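Local coordinates for protein erythrocyte binding antigen 140 (Plasmodium falciparum, PDB 4GF2) that probably binds a receptor on the host red cell during invasion, this chain being a piece that holds two Duffy binding domains, at residues A[60-64]-A[149-153]; A[71-77]-A[86-90]; A[364-368]-A[445-449]; A[487-492]-A[572-576]; A[532-536]-A[579-584]. The protein carries 3 engineered substitutions. One frame throughout, in Å; residues are numbered along the deposited sequence.

Contact 1 of 5, residues A[60-64]-A[149-153]; sequences KEIFL and NLWNH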
# COMPACT_ATOMS: atom_id res chain seq x y z
N LYS A 60 -26.73 46.60 15.59
CA LYS A 60 -26.90 45.78 16.78
C LYS A 60 -28.00 44.76 16.55
O LYS A 60 -27.84 43.58 16.86
CB LYS A 60 -27.25 46.68 17.97
CG LYS A 60 -27.66 45.93 19.23
CD LYS A 60 -26.54 45.02 19.73
CE LYS A 60 -26.91 44.37 21.06
NZ LYS A 60 -27.01 45.35 22.18
N GLU A 61 -29.12 45.22 16.01
CA GLU A 61 -30.27 44.37 15.76
C GLU A 61 -29.93 43.22 14.83
O GLU A 61 -30.36 42.08 15.04
CB GLU A 61 -31.42 45.18 15.16
CG GLU A 61 -32.64 44.35 14.81
CD GLU A 61 -33.59 45.07 13.89
OE1 GLU A 61 -33.53 46.32 13.83
OE2 GLU A 61 -34.38 44.39 13.20
N ILE A 62 -29.15 43.51 13.79
CA ILE A 62 -28.75 42.50 12.82
C ILE A 62 -27.76 41.52 13.43
O ILE A 62 -27.73 40.34 13.08
CB ILE A 62 -28.14 43.14 11.56
CG1 ILE A 62 -29.16 44.04 10.86
CG2 ILE A 62 -27.64 42.06 10.60
CD1 ILE A 62 -30.44 43.32 10.44
N PHE A 63 -26.93 42.02 14.34
CA PHE A 63 -25.96 41.16 15.01
C PHE A 63 -26.72 40.19 15.91
O PHE A 63 -26.38 39.00 15.98
CB PHE A 63 -24.99 42.00 15.84
CG PHE A 63 -23.58 41.51 15.81
CD1 PHE A 63 -23.30 40.15 15.84
CD2 PHE A 63 -22.52 42.40 15.76
CE1 PHE A 63 -21.99 39.70 15.82
CE2 PHE A 63 -21.22 41.95 15.73
CZ PHE A 63 -20.95 40.61 15.76
N LEU A 64 -27.75 40.69 16.58
CA LEU A 64 -28.56 39.85 17.45
C LEU A 64 -29.23 38.75 16.63
O LEU A 64 -29.32 37.60 17.06
CB LEU A 64 -29.62 40.69 18.17
CG LEU A 64 -29.10 41.55 19.32
CD1 LEU A 64 -30.14 42.59 19.72
CD2 LEU A 64 -28.72 40.68 20.51
N ASN A 149 -25.05 40.83 26.11
CA ASN A 149 -26.37 40.78 25.50
C ASN A 149 -26.40 39.88 24.26
O ASN A 149 -27.38 39.17 24.03
CB ASN A 149 -26.85 42.19 25.16
CG ASN A 149 -28.17 42.19 24.41
OD1 ASN A 149 -28.31 42.84 23.37
ND2 ASN A 149 -29.14 41.44 24.92
N LEU A 150 -25.33 39.92 23.48
CA LEU A 150 -25.24 39.08 22.29
C LEU A 150 -25.22 37.59 22.65
O LEU A 150 -25.90 36.78 22.03
CB LEU A 150 -23.99 39.44 21.48
CG LEU A 150 -24.04 40.75 20.69
CD1 LEU A 150 -22.67 41.10 20.14
CD2 LEU A 150 -25.05 40.65 19.56
N TRP A 151 -24.44 37.24 23.66
CA TRP A 151 -24.36 35.85 24.11
C TRP A 151 -25.71 35.40 24.63
O TRP A 151 -26.25 34.38 24.19
CB TRP A 151 -23.30 35.70 25.20
CG TRP A 151 -23.34 34.38 25.89
CD1 TRP A 151 -23.69 34.15 27.19
CD2 TRP A 151 -23.01 33.10 25.33
NE1 TRP A 151 -23.59 32.81 27.47
CE2 TRP A 151 -23.18 32.14 26.35
CE3 TRP A 151 -22.58 32.68 24.07
CZ2 TRP A 151 -22.95 30.78 26.14
CZ3 TRP A 151 -22.35 31.33 23.86
CH2 TRP A 151 -22.54 30.40 24.89
N ASN A 152 -26.26 36.16 25.57
CA ASN A 152 -27.55 35.82 26.16
C ASN A 152 -28.62 35.57 25.11
O ASN A 152 -29.40 34.62 25.23
CB ASN A 152 -27.99 36.92 27.12
CG ASN A 152 -27.24 36.88 28.43
OD1 ASN A 152 -26.71 35.84 28.82
ND2 ASN A 152 -27.20 38.01 29.12
N HIS A 153 -28.66 36.41 24.09
CA HIS A 153 -29.69 36.30 23.06
C HIS A 153 -29.38 35.14 22.12
O HIS A 153 -30.29 34.52 21.56
CB HIS A 153 -29.81 37.60 22.27
CG HIS A 153 -30.85 37.56 21.20
ND1 HIS A 153 -32.20 37.53 21.48
CD2 HIS A 153 -30.74 37.53 19.85
CE1 HIS A 153 -32.88 37.49 20.34
NE2 HIS A 153 -32.02 37.49 19.34

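Contact 2 of 5, residues A[71-77]-A[86-90]; sequences AKLLYNK and FCNEL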
# COMPACT_ATOMS: atom_id res chain seq x y z
N ALA A 71 -27.41 29.86 16.27
CA ALA A 71 -27.79 28.88 17.29
C ALA A 71 -28.83 27.87 16.78
O ALA A 71 -28.63 26.66 16.89
CB ALA A 71 -28.30 29.57 18.53
N LYS A 72 -29.94 28.37 16.22
CA LYS A 72 -30.96 27.50 15.65
C LYS A 72 -30.35 26.51 14.67
O LYS A 72 -30.60 25.31 14.73
CB LYS A 72 -32.03 28.30 14.91
CG LYS A 72 -32.97 29.10 15.78
CD LYS A 72 -34.12 29.65 14.95
CE LYS A 72 -34.98 30.63 15.73
NZ LYS A 72 -36.12 31.11 14.91
N LEU A 73 -29.57 27.05 13.74
CA LEU A 73 -29.01 26.23 12.67
C LEU A 73 -28.03 25.21 13.23
O LEU A 73 -27.97 24.08 12.75
CB LEU A 73 -28.35 27.13 11.61
CG LEU A 73 -29.33 28.00 10.83
CD1 LEU A 73 -28.61 28.98 9.92
CD2 LEU A 73 -30.28 27.14 10.01
N LEU A 74 -27.30 25.59 14.26
CA LEU A 74 -26.41 24.66 14.94
C LEU A 74 -27.21 23.57 15.64
O LEU A 74 -26.80 22.41 15.68
CB LEU A 74 -25.54 25.39 15.97
CG LEU A 74 -24.37 26.21 15.42
CD1 LEU A 74 -23.66 26.92 16.56
CD2 LEU A 74 -23.40 25.33 14.63
N TYR A 75 -28.36 23.94 16.19
CA TYR A 75 -29.19 22.97 16.87
C TYR A 75 -29.69 21.92 15.88
O TYR A 75 -29.63 20.73 16.15
CB TYR A 75 -30.38 23.63 17.58
CG TYR A 75 -31.27 22.61 18.24
CD1 TYR A 75 -31.00 22.15 19.52
CD2 TYR A 75 -32.38 22.10 17.59
CE1 TYR A 75 -31.80 21.21 20.13
CE2 TYR A 75 -33.20 21.16 18.19
CZ TYR A 75 -32.90 20.72 19.46
OH TYR A 75 -33.71 19.78 20.07
N ASN A 76 -30.17 22.38 14.73
CA ASN A 76 -30.62 21.45 13.69
C ASN A 76 -29.47 20.58 13.20
O ASN A 76 -29.65 19.40 12.89
CB ASN A 76 -31.23 22.22 12.52
CG ASN A 76 -32.50 22.94 12.89
OD1 ASN A 76 -33.11 22.66 13.92
ND2 ASN A 76 -32.92 23.88 12.05
N LYS A 77 -28.29 21.17 13.12
CA LYS A 77 -27.10 20.46 12.69
C LYS A 77 -26.79 19.31 13.64
O LYS A 77 -26.52 18.19 13.21
CB LYS A 77 -25.91 21.41 12.63
CG LYS A 77 -24.60 20.75 12.23
CD LYS A 77 -23.44 21.72 12.40
CE LYS A 77 -22.11 21.05 12.18
NZ LYS A 77 -20.99 21.94 12.59
N PHE A 86 -23.13 20.21 20.44
CA PHE A 86 -23.89 21.43 20.24
C PHE A 86 -23.41 22.52 21.20
O PHE A 86 -23.29 23.68 20.81
CB PHE A 86 -25.38 21.15 20.46
CG PHE A 86 -26.23 22.38 20.44
CD1 PHE A 86 -26.22 23.22 19.34
CD2 PHE A 86 -27.05 22.69 21.51
CE1 PHE A 86 -27.00 24.36 19.31
CE2 PHE A 86 -27.83 23.83 21.49
CZ PHE A 86 -27.81 24.66 20.39
N CYS A 87 -23.12 22.13 22.44
CA CYS A 87 -22.62 23.07 23.43
C CYS A 87 -21.34 23.74 22.96
O CYS A 87 -21.23 24.97 22.96
CB CYS A 87 -22.37 22.36 24.76
SG CYS A 87 -21.43 23.35 25.95
N ASN A 88 -20.36 22.93 22.56
CA ASN A 88 -19.07 23.46 22.14
C ASN A 88 -19.16 24.32 20.88
O ASN A 88 -18.43 25.31 20.75
CB ASN A 88 -18.08 22.32 21.93
CG ASN A 88 -17.76 21.60 23.22
OD1 ASN A 88 -17.94 22.14 24.30
ND2 ASN A 88 -17.29 20.36 23.11
N GLU A 89 -20.05 23.96 19.96
CA GLU A 89 -20.17 24.69 18.71
C GLU A 89 -20.86 26.03 18.92
O GLU A 89 -20.54 27.02 18.26
CB GLU A 89 -20.87 23.83 17.65
CG GLU A 89 -20.06 22.59 17.28
CD GLU A 89 -20.60 21.83 16.07
OE1 GLU A 89 -21.52 22.33 15.40
OE2 GLU A 89 -20.09 20.73 15.79
N LEU A 90 -21.81 26.09 19.86
CA LEU A 90 -22.40 27.36 20.26
C LEU A 90 -21.30 28.31 20.70
O LEU A 90 -21.21 29.44 20.25
CB LEU A 90 -23.39 27.18 21.41
CG LEU A 90 -24.84 26.81 21.07
CD1 LEU A 90 -25.59 26.54 22.36
CD2 LEU A 90 -25.53 27.92 20.28

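Contact 3 of 5, residues A[364-368]-A[445-449]; sequences YKEHL and WWDEN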
# COMPACT_ATOMS: atom_id res chain seq x y z
N TYR A 364 -1.37 -4.79 -4.18
CA TYR A 364 -0.73 -5.57 -5.22
C TYR A 364 0.73 -5.82 -4.87
O TYR A 364 1.23 -6.94 -4.98
CB TYR A 364 -0.85 -4.88 -6.57
CG TYR A 364 -0.35 -5.74 -7.70
CD1 TYR A 364 0.98 -5.73 -8.07
CD2 TYR A 364 -1.22 -6.59 -8.38
CE1 TYR A 364 1.44 -6.52 -9.10
CE2 TYR A 364 -0.76 -7.39 -9.41
CZ TYR A 364 0.57 -7.35 -9.77
OH TYR A 364 1.04 -8.14 -10.79
N LYS A 365 1.41 -4.77 -4.43
CA LYS A 365 2.81 -4.87 -4.03
C LYS A 365 2.93 -5.87 -2.88
O LYS A 365 3.77 -6.77 -2.90
CB LYS A 365 3.33 -3.50 -3.60
CG LYS A 365 4.80 -3.48 -3.20
CD LYS A 365 5.20 -2.10 -2.68
CE LYS A 365 6.67 -2.07 -2.26
NZ LYS A 365 7.06 -0.74 -1.72
N GLU A 366 2.06 -5.71 -1.89
CA GLU A 366 2.06 -6.58 -0.73
C GLU A 366 1.86 -8.04 -1.14
O GLU A 366 2.52 -8.94 -0.60
CB GLU A 366 0.97 -6.13 0.24
CG GLU A 366 0.91 -6.90 1.53
CD GLU A 366 -0.07 -6.30 2.52
OE1 GLU A 366 -0.33 -5.08 2.44
OE2 GLU A 366 -0.58 -7.05 3.38
N HIS A 367 0.99 -8.29 -2.11
CA HIS A 367 0.76 -9.65 -2.59
C HIS A 367 1.98 -10.21 -3.31
O HIS A 367 2.34 -11.38 -3.12
CB HIS A 367 -0.44 -9.71 -3.52
CG HIS A 367 -0.71 -11.09 -4.04
ND1 HIS A 367 -1.70 -11.90 -3.52
CD2 HIS A 367 -0.10 -11.81 -5.02
CE1 HIS A 367 -1.69 -13.06 -4.16
NE2 HIS A 367 -0.73 -13.03 -5.07
N LEU A 368 2.60 -9.40 -4.15
CA LEU A 368 3.74 -9.86 -4.93
C LEU A 368 4.89 -10.26 -4.02
O LEU A 368 5.52 -11.30 -4.20
CB LEU A 368 4.20 -8.78 -5.90
CG LEU A 368 5.45 -9.13 -6.69
CD1 LEU A 368 5.23 -10.42 -7.46
CD2 LEU A 368 5.83 -8.00 -7.63
N TRP A 445 6.85 -0.57 -13.79
CA TRP A 445 6.46 -0.92 -12.44
C TRP A 445 7.41 -1.96 -11.86
O TRP A 445 7.80 -1.88 -10.70
CB TRP A 445 5.03 -1.46 -12.42
CG TRP A 445 4.47 -1.58 -11.04
CD1 TRP A 445 3.77 -0.64 -10.36
CD2 TRP A 445 4.57 -2.72 -10.18
NE1 TRP A 445 3.42 -1.12 -9.12
CE2 TRP A 445 3.90 -2.39 -8.98
CE3 TRP A 445 5.16 -3.98 -10.29
CZ2 TRP A 445 3.81 -3.27 -7.91
CZ3 TRP A 445 5.07 -4.85 -9.23
CH2 TRP A 445 4.40 -4.50 -8.05
N TRP A 446 7.78 -2.94 -12.68
CA TRP A 446 8.72 -3.97 -12.24
C TRP A 446 10.08 -3.35 -11.90
O TRP A 446 10.70 -3.71 -10.90
CB TRP A 446 8.89 -5.05 -13.30
CG TRP A 446 10.00 -6.00 -12.96
CD1 TRP A 446 11.23 -6.05 -13.53
CD2 TRP A 446 9.98 -7.01 -11.95
NE1 TRP A 446 11.98 -7.04 -12.94
CE2 TRP A 446 11.24 -7.65 -11.97
CE3 TRP A 446 9.02 -7.45 -11.03
CZ2 TRP A 446 11.56 -8.69 -11.10
CZ3 TRP A 446 9.34 -8.49 -10.17
CH2 TRP A 446 10.60 -9.10 -10.22
N ASP A 447 10.55 -2.42 -12.73
CA ASP A 447 11.83 -1.77 -12.48
C ASP A 447 11.82 -1.03 -11.15
O ASP A 447 12.83 -1.00 -10.45
CB ASP A 447 12.18 -0.79 -13.62
CG ASP A 447 12.66 -1.51 -14.87
OD1 ASP A 447 13.05 -2.69 -14.78
OD2 ASP A 447 12.65 -0.88 -15.95
N GLU A 448 10.68 -0.45 -10.80
CA GLU A 448 10.55 0.28 -9.55
C GLU A 448 10.45 -0.64 -8.33
O GLU A 448 10.68 -0.21 -7.21
CB GLU A 448 9.32 1.19 -9.60
CG GLU A 448 9.38 2.27 -10.67
CD GLU A 448 8.03 2.93 -10.92
OE1 GLU A 448 7.06 2.59 -10.21
OE2 GLU A 448 7.94 3.77 -11.84
N ASN A 449 10.12 -1.91 -8.56
CA ASN A 449 9.91 -2.84 -7.44
C ASN A 449 10.82 -4.07 -7.45
O ASN A 449 10.86 -4.81 -6.47
CB ASN A 449 8.45 -3.29 -7.41
CG ASN A 449 7.51 -2.19 -6.97
OD1 ASN A 449 7.32 -1.96 -5.77
ND2 ASN A 449 6.91 -1.50 -7.93

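Contact 4 of 5, residues A[487-492]-A[572-576]; sequences GDDFCE and KECKD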
# COMPACT_ATOMS: atom_id res chain seq x y z
N GLY A 487 19.10 -28.33 -19.02
CA GLY A 487 20.41 -28.96 -19.15
C GLY A 487 20.94 -29.43 -17.81
O GLY A 487 21.23 -30.62 -17.64
N ASP A 488 21.07 -28.51 -16.86
CA ASP A 488 21.57 -28.85 -15.54
C ASP A 488 20.74 -29.96 -14.90
O ASP A 488 21.28 -30.85 -14.24
CB ASP A 488 21.56 -27.62 -14.62
CG ASP A 488 22.64 -26.62 -14.99
OD1 ASP A 488 23.65 -27.03 -15.59
OD2 ASP A 488 22.48 -25.43 -14.65
N ASP A 489 19.43 -29.90 -15.11
CA ASP A 489 18.53 -30.90 -14.55
C ASP A 489 18.78 -32.25 -15.20
O ASP A 489 18.80 -33.28 -14.52
CB ASP A 489 17.07 -30.48 -14.76
CG ASP A 489 16.09 -31.50 -14.22
OD1 ASP A 489 16.01 -31.65 -12.99
OD2 ASP A 489 15.39 -32.14 -15.03
N PHE A 490 18.98 -32.25 -16.51
CA PHE A 490 19.21 -33.48 -17.26
C PHE A 490 20.52 -34.13 -16.85
O PHE A 490 20.55 -35.29 -16.43
CB PHE A 490 19.21 -33.20 -18.76
CG PHE A 490 19.74 -34.33 -19.59
CD1 PHE A 490 19.01 -35.50 -19.75
CD2 PHE A 490 20.98 -34.23 -20.21
CE1 PHE A 490 19.50 -36.54 -20.51
CE2 PHE A 490 21.47 -35.28 -20.97
CZ PHE A 490 20.73 -36.43 -21.12
N CYS A 491 21.61 -33.38 -16.99
CA CYS A 491 22.93 -33.89 -16.64
C CYS A 491 22.96 -34.42 -15.21
O CYS A 491 23.52 -35.49 -14.95
CB CYS A 491 23.98 -32.79 -16.80
SG CYS A 491 24.18 -32.23 -18.51
N GLU A 492 22.34 -33.69 -14.29
CA GLU A 492 22.30 -34.10 -12.89
C GLU A 492 21.64 -35.46 -12.74
O GLU A 492 22.24 -36.40 -12.22
CB GLU A 492 21.56 -33.07 -12.04
CG GLU A 492 21.44 -33.44 -10.57
CD GLU A 492 20.70 -32.40 -9.75
OE1 GLU A 492 20.17 -31.43 -10.34
OE2 GLU A 492 20.64 -32.55 -8.51
N LYS A 572 26.59 -25.69 -15.91
CA LYS A 572 27.71 -26.23 -15.14
C LYS A 572 27.64 -27.75 -15.03
O LYS A 572 28.62 -28.44 -15.26
CB LYS A 572 27.73 -25.64 -13.73
CG LYS A 572 28.53 -24.36 -13.57
CD LYS A 572 28.74 -24.05 -12.10
CE LYS A 572 29.04 -22.59 -11.85
NZ LYS A 572 29.10 -22.28 -10.39
N GLU A 573 26.46 -28.24 -14.68
CA GLU A 573 26.26 -29.67 -14.42
C GLU A 573 26.64 -30.53 -15.62
O GLU A 573 26.87 -31.73 -15.48
CB GLU A 573 24.80 -29.92 -14.06
CG GLU A 573 24.58 -31.15 -13.19
CD GLU A 573 24.95 -30.91 -11.75
OE1 GLU A 573 25.53 -29.84 -11.45
OE2 GLU A 573 24.67 -31.79 -10.91
N CYS A 574 26.69 -29.93 -16.81
CA CYS A 574 27.03 -30.65 -18.03
C CYS A 574 28.48 -30.42 -18.44
O CYS A 574 28.89 -30.81 -19.54
CB CYS A 574 26.10 -30.22 -19.16
SG CYS A 574 24.35 -30.21 -18.74
N LYS A 575 29.26 -29.78 -17.57
CA LYS A 575 30.64 -29.43 -17.88
C LYS A 575 31.44 -30.65 -18.32
O LYS A 575 32.37 -30.54 -19.13
CB LYS A 575 31.31 -28.80 -16.66
CG LYS A 575 32.79 -28.51 -16.84
CD LYS A 575 33.45 -28.10 -15.54
CE LYS A 575 34.96 -27.99 -15.70
NZ LYS A 575 35.65 -27.73 -14.40
N ASP A 576 31.08 -31.82 -17.80
CA ASP A 576 31.85 -33.04 -18.03
C ASP A 576 31.15 -33.96 -19.03
O ASP A 576 31.51 -35.13 -19.15
CB ASP A 576 32.07 -33.78 -16.71
CG ASP A 576 31.51 -33.03 -15.52
OD1 ASP A 576 30.29 -33.12 -15.27
OD2 ASP A 576 32.29 -32.34 -14.83

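Contact 5 of 5, residues A[532-536]-A[579-584]; sequences KKSEY and FDDKIF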
# COMPACT_ATOMS: atom_id res chain seq x y z
N LYS A 532 13.55 -37.65 -22.40
CA LYS A 532 14.42 -36.49 -22.33
C LYS A 532 14.93 -36.13 -23.72
O LYS A 532 15.17 -34.96 -24.03
CB LYS A 532 15.59 -36.74 -21.38
CG LYS A 532 15.19 -37.17 -19.97
CD LYS A 532 14.28 -36.16 -19.27
CE LYS A 532 15.03 -34.89 -18.89
NZ LYS A 532 14.14 -33.93 -18.17
N LYS A 533 15.09 -37.15 -24.56
CA LYS A 533 15.56 -36.94 -25.93
C LYS A 533 14.57 -36.10 -26.72
O LYS A 533 14.96 -35.19 -27.45
CB LYS A 533 15.77 -38.28 -26.63
CG LYS A 533 16.24 -38.15 -28.07
CD LYS A 533 16.41 -39.51 -28.74
CE LYS A 533 16.74 -39.37 -30.22
NZ LYS A 533 18.02 -38.65 -30.45
N SER A 534 13.28 -36.39 -26.57
CA SER A 534 12.26 -35.60 -27.26
C SER A 534 12.22 -34.17 -26.73
O SER A 534 12.09 -33.22 -27.51
CB SER A 534 10.88 -36.27 -27.15
OG SER A 534 10.51 -36.51 -25.81
N GLU A 535 12.37 -34.01 -25.42
CA GLU A 535 12.38 -32.69 -24.81
C GLU A 535 13.54 -31.89 -25.37
O GLU A 535 13.40 -30.72 -25.73
CB GLU A 535 12.51 -32.80 -23.29
CG GLU A 535 11.34 -33.46 -22.61
CD GLU A 535 11.59 -33.70 -21.13
OE1 GLU A 535 12.70 -33.37 -20.66
OE2 GLU A 535 10.69 -34.20 -20.44
N TYR A 536 14.70 -32.54 -25.44
CA TYR A 536 15.91 -31.94 -25.98
C TYR A 536 15.69 -31.48 -27.41
O TYR A 536 16.03 -30.35 -27.76
CB TYR A 536 17.05 -32.95 -25.92
CG TYR A 536 18.30 -32.52 -26.64
CD1 TYR A 536 19.27 -31.75 -26.00
CD2 TYR A 536 18.53 -32.88 -27.96
CE1 TYR A 536 20.42 -31.35 -26.66
CE2 TYR A 536 19.67 -32.49 -28.63
CZ TYR A 536 20.61 -31.73 -27.97
OH TYR A 536 21.76 -31.33 -28.63
N PHE A 579 27.46 -33.81 -25.69
CA PHE A 579 26.21 -34.25 -26.30
C PHE A 579 26.47 -35.02 -27.59
O PHE A 579 26.14 -34.56 -28.68
CB PHE A 579 25.30 -33.05 -26.58
CG PHE A 579 24.79 -32.38 -25.34
CD1 PHE A 579 25.54 -31.39 -24.71
CD2 PHE A 579 23.56 -32.73 -24.81
CE1 PHE A 579 25.06 -30.77 -23.57
CE2 PHE A 579 23.08 -32.11 -23.66
CZ PHE A 579 23.83 -31.13 -23.05
N ASP A 580 27.05 -36.21 -27.45
CA ASP A 580 27.31 -37.08 -28.58
C ASP A 580 25.99 -37.63 -29.10
O ASP A 580 24.92 -37.15 -28.70
CB ASP A 580 28.21 -38.25 -28.15
CG ASP A 580 29.41 -37.79 -27.36
OD1 ASP A 580 29.80 -36.61 -27.49
OD2 ASP A 580 29.97 -38.62 -26.61
N ASP A 581 26.05 -38.62 -29.98
CA ASP A 581 24.85 -39.33 -30.39
C ASP A 581 24.67 -40.55 -29.49
O ASP A 581 23.66 -41.25 -29.57
CB ASP A 581 24.95 -39.76 -31.85
CG ASP A 581 23.60 -39.81 -32.53
OD1 ASP A 581 22.96 -40.89 -32.52
OD2 ASP A 581 23.16 -38.77 -33.08
N LYS A 582 25.66 -40.79 -28.64
CA LYS A 582 25.58 -41.86 -27.65
C LYS A 582 24.87 -41.38 -26.38
O LYS A 582 24.31 -42.19 -25.64
CB LYS A 582 26.99 -42.35 -27.28
CG LYS A 582 27.77 -42.94 -28.45
CD LYS A 582 29.17 -43.35 -28.01
CE LYS A 582 29.93 -44.03 -29.14
NZ LYS A 582 31.31 -44.43 -28.72
N ILE A 583 24.90 -40.08 -26.14
CA ILE A 583 24.38 -39.51 -24.90
C ILE A 583 22.94 -39.94 -24.63
O ILE A 583 22.56 -40.20 -23.49
CB ILE A 583 24.45 -37.97 -24.91
CG1 ILE A 583 24.19 -37.41 -23.51
CG2 ILE A 583 23.46 -37.39 -25.91
CD1 ILE A 583 25.27 -37.74 -22.51
N PHE A 584 22.13 -40.00 -25.69
CA PHE A 584 20.72 -40.37 -25.54
C PHE A 584 20.48 -41.84 -25.85
O PHE A 584 19.34 -42.25 -26.07
CB PHE A 584 19.85 -39.50 -26.45
CG PHE A 584 19.81 -38.05 -26.04
CD1 PHE A 584 19.26 -37.67 -24.83
CD2 PHE A 584 20.32 -37.07 -26.88
CE1 PHE A 584 19.23 -36.34 -24.45
CE2 PHE A 584 20.29 -35.74 -26.51
CZ PHE A 584 19.74 -35.38 -25.29

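Contact 1 of 5, residues A[60-64]-A[149-153]
L64 lies across L150 at about a right angle, its CD2 3.8 Å from L150 CD2, and the same methyl also meets the side chains of N149 and H153. In L64 CG stands anti to the carbonyl carbon (chi1 -75°), which brings CD2 within contact of all three residues. L150 CD2 has a second apolar neighbour in F63 CB at 4.0 Å, while L150 CD1 lies over one face of the F63 ring; the F63 ring also pairs edge-to-face with F48. Two further contacts flank this apolar packing. H153 turns the edge of its imidazole to the backbone, with CD2 3.1 Å from L64 O, a close carbon-oxygen contact with that oxygen in the ring plane. K60, bent at chi2 and chi4, brings NZ to 3.1 Å from N149 OD1, a weak hydrogen bond; N146, earlier on helix 132-155, is the stronger partner of the amine. The segments belong to helices 56-78 and 132-155 of the first Duffy binding domain, and the axes of the two short segments pass 10.4 Å apart at 37°. The chemistry implies cohesion mainly through leucine and phenylalanine packing, since the lysine amine is shared between two asparagines and its bond across the contact is weak.

Contact 2 of 5, residues A[71-77]-A[86-90]
F86 fills the apolar centre, with its CE1 edge set against L74 and Y75, 3.8 Å from L74 CB and 3.9 Å from Y75 CB. The ring is lined on both faces: L90 CD1 of its own helix sits over one, and Y75 CD1 over the opposite one, each offset toward the rim. Y75 presents its edge, giving a T-shaped pair with centroids 5.6 Å apart and planes at 83°. Further along, A71 CB touches L90 CD2 at 3.7 Å, and L74 CD1 rests 3.6 Å from E89 O. At the polar edge an extended K77 crosses E89 at about a right angle; its NZ makes a salt bridge of 2.9 Å to E89 OE1, approaching from above the carboxylate plane. N78 also donates to that oxygen, which is therefore gripped twice. With the axes of the two short segments 9.9 Å apart and directions at 152°, this is the antiparallel packing of consecutive helices 56-78 and 83-101, a helical hairpin in the mainly helical Duffy binding fold.

Contact 3 of 5, residues A[364-368]-A[445-449]
Segments 364-368 and 445-449, of helices 361-382 and 435-457, have axes at 64° and 12.6 Å apart, a wide separation bridged by large side chains. The contact is part of the helical core of the second Duffy binding domain. W445 spans the gap: with CG anti to the backbone N (chi1 -169°), its indole extends toward the other helix and its six-membered ring meets Y364 and L368. Y364 directs its ring edge at the indole face in a T-shaped pair, with planes at 82° and CD1 3.6 Å from W445 CH2. L368 points against W445 and meets the indole at its edge, in plane, where L368 CD2 lies 3.6 Å from W445 CZ3. Helices 388-407 and 415-427 close around this group through I406 and L424, both touching Y364 and W445, and the hydroxyl of Y364 is hydrogen-bonded to the backbone oxygen of M420. Outside the aromatic core, the extended chain of K365 passes N449, its CE 3.6 Å from N449 OD1. The amide of N449 folds back over W445: its ND2 lies 3.3 Å above the indole plane, over the ring centre, and donates a nearly straight hydrogen bond of 2.9 Å to W445 O.

Contact 4 of 5, residues A[487-492]-A[572-576]
Both cysteines place SG anti to their carbonyl carbons, with chi1 -64° in C491 and -49° in C574, and these torsions direct the two sulfurs at each other. C491 SG and C574 SG are joined by a disulfide of 2.0 Å with chi3 109°, a cross-link between a helix and a loop; segment 487-492 lies in the second Duffy binding domain. The bridge lies close to backbone on both sides: C491 CB is 3.3 Å from E573 O, and G487 O is 3.3 Å from C574 SG. Three residues before C491, D488 meets the other segment with its carboxylate. Its OD1 accepts the backbone N of E573 at 3.2 Å, the donor standing above the carboxylate plane rather than within it and the bond clearly bent. This ties the 3-10 turn to the helix beside the covalent link. E573 bends at chi2 and lays its side chain along the helix, OE2 coming 3.5 Å from E492 CB. The carboxylates of E492 and E573 are near each other, with E492 OE1 4.6 Å from E573 OE2, but each has a salt bridge to a lysine, K386 for E492 and K495 for E573, which would probably offset their repulsion. The disulfide thus fastens the loop between helices 563-570 and 592-595 to the long helix 478-508, while F490, in the same helical segment, packs against I529 and K532 of helix 518-548.

Contact 5 of 5, residues A[532-536]-A[579-584]
An aromatic cluster of Y536, F579 and F584 joins helix 518-548 to the loop between helices 563-570 and 592-595, in the helical C-terminal part of this chain. Among the ring contacts, F584 brings CE2 and CZ over one face of Y536, with CZ 3.5 Å from Y536 CG and the ring planes oblique at 51°. F579 approaches the far part of the tyrosine: the two rings are nearly parallel, 17° apart, but displaced sidelong, meeting at little more than their margins, and Y536 CE1 reaches F579 CD2 at 3.9 Å. Y536 and F579 also touch N564 and L567 of helix 563-570. Of the polar groups, K532 and E535 pair within the helix, K532 NZ to E535 OE1 at 2.9 Å on the syn lone pair, and W486 also donates to that oxygen. The remaining contacts are aliphatic and CH-pi. With CG anti to the backbone N (chi1 179°), K533 runs CG and CD past F584 CB. Its CA sits over the phenyl face, 4.2 Å from the F584 ring centroid and 24° off its normal.

How the contacts relate
The five contacts fall into three groups along an elongated chain. Contacts 1 and 2 share helix 56-78 in the first Duffy binding domain; their centres are 16 Å apart, and W151 CZ3 packs 4.2 Å from L90 O. Contact 3, in the second domain, lies about 10 Å from the centre of the chain, its own centre about 49 Å from that of contact 2. Contacts 4 and 5 form the far group, 13 Å between centres, where F490 CZ meets F584 CE1 at 3.6 Å; their segments alternate in sequence, and since 572-576 and 579-584 lie in the same loop, that loop is held at two places. Centres of contacts 1 and 5 are 102 Å apart. Glycerol molecules, probably from crystallisation, lie beside contacts 1, 2, 3 and 5.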